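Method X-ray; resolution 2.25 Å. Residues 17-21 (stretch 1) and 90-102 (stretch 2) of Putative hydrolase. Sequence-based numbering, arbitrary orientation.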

# COMPACT_ATOMS: atom_id res chain seq x y z
N LEU A 17 -24.88 -12.44 5.60
CA LEU A 17 -24.07 -13.50 4.93
C LEU A 17 -22.85 -13.91 5.78
O LEU A 17 -22.46 -15.09 5.80
CB LEU A 17 -23.57 -13.01 3.57
CG LEU A 17 -22.71 -14.04 2.85
CD1 LEU A 17 -23.60 -15.20 2.42
CD2 LEU A 17 -22.04 -13.42 1.63
N ILE A 18 -22.26 -12.94 6.46
CA ILE A 18 -21.08 -13.21 7.26
C ILE A 18 -21.27 -12.76 8.69
O ILE A 18 -21.77 -11.66 8.94
CB ILE A 18 -19.85 -12.47 6.70
CG1 ILE A 18 -19.65 -12.85 5.24
CG2 ILE A 18 -18.61 -12.80 7.53
CD1 ILE A 18 -18.67 -11.98 4.51
N ASP A 19 -20.88 -13.60 9.63
CA ASP A 19 -20.98 -13.24 11.03
C ASP A 19 -19.69 -12.52 11.40
O ASP A 19 -18.67 -13.15 11.70
CB ASP A 19 -21.12 -14.49 11.90
CG ASP A 19 -21.26 -14.16 13.36
OD1 ASP A 19 -20.80 -13.08 13.77
OD2 ASP A 19 -21.83 -14.98 14.10
N TRP A 20 -19.75 -11.19 11.36
CA TRP A 20 -18.58 -10.38 11.65
C TRP A 20 -18.08 -10.38 13.08
O TRP A 20 -16.97 -9.95 13.35
CB TRP A 20 -18.81 -8.95 11.16
CG TRP A 20 -18.72 -8.88 9.68
CD1 TRP A 20 -19.75 -8.77 8.79
CD2 TRP A 20 -17.53 -9.03 8.90
NE1 TRP A 20 -19.27 -8.85 7.50
CE2 TRP A 20 -17.91 -9.00 7.54
CE3 TRP A 20 -16.17 -9.18 9.22
CZ2 TRP A 20 -16.99 -9.13 6.50
CZ3 TRP A 20 -15.25 -9.30 8.18
CH2 TRP A 20 -15.67 -9.27 6.84
N GLU A 21 -18.89 -10.86 14.02
CA GLU A 21 -18.42 -10.89 15.39
C GLU A 21 -17.68 -12.19 15.62
O GLU A 21 -16.85 -12.30 16.51
CB GLU A 21 -19.59 -10.70 16.35
CG GLU A 21 -19.68 -9.24 16.81
CD GLU A 21 -21.04 -8.83 17.31
OE1 GLU A 21 -21.55 -9.45 18.28
OE2 GLU A 21 -21.61 -7.88 16.74
N PHE A 90 -12.48 -3.25 6.73
CA PHE A 90 -12.29 -4.56 6.12
C PHE A 90 -13.65 -5.17 5.75
O PHE A 90 -13.88 -5.53 4.60
CB PHE A 90 -11.56 -5.49 7.08
CG PHE A 90 -11.09 -6.76 6.44
CD1 PHE A 90 -9.93 -6.77 5.67
CD2 PHE A 90 -11.80 -7.94 6.60
CE1 PHE A 90 -9.48 -7.96 5.07
CE2 PHE A 90 -11.37 -9.12 6.01
CZ PHE A 90 -10.21 -9.13 5.24
N SER A 91 -14.53 -5.30 6.73
CA SER A 91 -15.85 -5.87 6.47
C SER A 91 -16.53 -5.13 5.33
O SER A 91 -17.13 -5.75 4.45
CB SER A 91 -16.71 -5.81 7.72
OG SER A 91 -16.85 -4.48 8.18
N GLN A 92 -16.43 -3.81 5.33
CA GLN A 92 -17.06 -3.00 4.29
C GLN A 92 -16.61 -3.34 2.87
O GLN A 92 -17.30 -3.03 1.90
CB GLN A 92 -16.86 -1.52 4.58
CG GLN A 92 -18.07 -0.95 5.28
CD GLN A 92 -17.76 0.28 6.07
OE1 GLN A 92 -17.16 1.23 5.57
NE2 GLN A 92 -18.18 0.28 7.33
N LEU A 93 -15.45 -3.96 2.75
CA LEU A 93 -14.96 -4.37 1.44
C LEU A 93 -15.86 -5.49 0.94
O LEU A 93 -15.81 -5.86 -0.22
CB LEU A 93 -13.52 -4.89 1.53
CG LEU A 93 -12.44 -3.93 2.03
CD1 LEU A 93 -11.12 -4.68 2.07
CD2 LEU A 93 -12.34 -2.72 1.09
N PHE A 94 -16.67 -6.03 1.85
CA PHE A 94 -17.59 -7.11 1.51
C PHE A 94 -19.03 -6.66 1.29
O PHE A 94 -19.90 -7.48 1.03
CB PHE A 94 -17.58 -8.19 2.61
CG PHE A 94 -16.27 -8.91 2.74
CD1 PHE A 94 -15.26 -8.41 3.57
CD2 PHE A 94 -16.04 -10.10 2.07
CE1 PHE A 94 -14.06 -9.09 3.72
CE2 PHE A 94 -14.85 -10.79 2.21
CZ PHE A 94 -13.85 -10.28 3.04
N ARG A 95 -19.29 -5.36 1.41
CA ARG A 95 -20.65 -4.85 1.21
C ARG A 95 -21.22 -5.20 -0.17
O ARG A 95 -22.39 -5.57 -0.28
CB ARG A 95 -20.69 -3.34 1.43
CG ARG A 95 -20.51 -2.95 2.90
CD ARG A 95 -21.12 -1.59 3.23
NE ARG A 95 -21.08 -1.33 4.66
CZ ARG A 95 -21.83 -0.42 5.29
NH1 ARG A 95 -22.69 0.32 4.60
NH2 ARG A 95 -21.72 -0.25 6.60
N PRO A 96 -20.41 -5.11 -1.24
CA PRO A 96 -20.93 -5.44 -2.57
C PRO A 96 -21.40 -6.89 -2.67
O PRO A 96 -22.25 -7.22 -3.49
CB PRO A 96 -19.74 -5.16 -3.48
CG PRO A 96 -19.03 -4.05 -2.77
CD PRO A 96 -19.07 -4.51 -1.33
N ILE A 97 -20.84 -7.75 -1.83
CA ILE A 97 -21.20 -9.17 -1.84
C ILE A 97 -22.35 -9.46 -0.88
O ILE A 97 -23.19 -10.31 -1.17
CB ILE A 97 -19.98 -10.06 -1.44
CG1 ILE A 97 -18.87 -9.94 -2.49
CG2 ILE A 97 -20.42 -11.51 -1.30
CD1 ILE A 97 -19.29 -10.35 -3.90
N GLU A 98 -22.40 -8.75 0.24
CA GLU A 98 -23.45 -8.98 1.21
C GLU A 98 -24.81 -8.42 0.81
O GLU A 98 -25.84 -8.92 1.24
CB GLU A 98 -23.02 -8.44 2.57
CG GLU A 98 -22.04 -9.35 3.28
CD GLU A 98 -21.76 -8.94 4.70
OE1 GLU A 98 -21.02 -7.96 4.90
OE2 GLU A 98 -22.29 -9.60 5.62
N GLU A 99 -24.79 -7.38 -0.02
CA GLU A 99 -26.02 -6.76 -0.51
C GLU A 99 -26.54 -7.67 -1.62
O GLU A 99 -27.69 -8.12 -1.61
CB GLU A 99 -25.73 -5.38 -1.09
CG GLU A 99 -25.28 -4.36 -0.08
CD GLU A 99 -25.00 -3.01 -0.71
OE1 GLU A 99 -25.41 -2.80 -1.87
OE2 GLU A 99 -24.38 -2.15 -0.05
N MET A 100 -25.66 -7.92 -2.57
CA MET A 100 -25.93 -8.77 -3.72
C MET A 100 -26.42 -10.14 -3.27
O MET A 100 -27.02 -10.89 -4.04
CB MET A 100 -24.64 -8.89 -4.52
CG MET A 100 -24.68 -9.79 -5.72
SD MET A 100 -23.01 -9.87 -6.37
CE MET A 100 -22.74 -8.14 -6.79
N TYR A 101 -26.14 -10.48 -2.01
CA TYR A 101 -26.55 -11.76 -1.47
C TYR A 101 -28.03 -11.72 -1.09
O TYR A 101 -28.75 -12.70 -1.27
CB TYR A 101 -25.72 -12.10 -0.23
CG TYR A 101 -26.19 -13.35 0.48
CD1 TYR A 101 -26.25 -14.57 -0.20
CD2 TYR A 101 -26.59 -13.31 1.81
CE1 TYR A 101 -26.70 -15.72 0.44
CE2 TYR A 101 -27.05 -14.47 2.46
CZ TYR A 101 -27.10 -15.67 1.76
OH TYR A 101 -27.53 -16.82 2.40
N GLU A 102 -28.46 -10.58 -0.57
CA GLU A 102 -29.85 -10.38 -0.18
C GLU A 102 -30.75 -10.49 -1.40
O GLU A 102 -31.65 -11.34 -1.45
CB GLU A 102 -30.03 -9.00 0.45
CG GLU A 102 -29.24 -8.79 1.71
CD GLU A 102 -29.42 -9.93 2.71
OE1 GLU A 102 -28.83 -11.01 2.50
OE2 GLU A 102 -30.15 -9.74 3.70
O HOH W 1 -23.76 -9.79 8.43

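Stretch 1 runs from a loop into the start of a helix and lies against two helical segments of stretch 2, joined by a type I turn from Q92 to R95; the contact buries 456 Å² summed over both sides. The backbones come nearest at L17 and E98, with CA atoms 5.9 Å apart, and diverge to 7.4 Å between the CA atoms of W20 and S91.

L17 points toward the second helix. Its CD1 sits 3.4 Å from the centroid of the Y101 ring and 6° off the normal, a CH-pi contact over the face, while CD2 packs 3.9 Å from CG2 of I97. At I18 polar contacts join apolar ones: its N donates a weak hydrogen bond to OE2 of E98 (3.4 Å, 147°), and a water bridges its O (2.8 Å) to the same OE2 (3.2 Å). Its CD1 reaches CD2 of F94 at 4.1 Å.

D19 makes no cross-contact; its OD1 instead caps the helix, accepting from E21 N at 2.9 Å. W20 then presents its indole. NE1 donates to OE1 of E98 (3.3 Å, 162°), so both carboxylate oxygens of E98 accept from stretch 1. S91 CB lies 3.3 Å from the centroid of the six-membered ring, 9° off its normal, whereas F94 approaches the indole edge, CD1 to CH2 3.4 Å, with planes inclined at 56°.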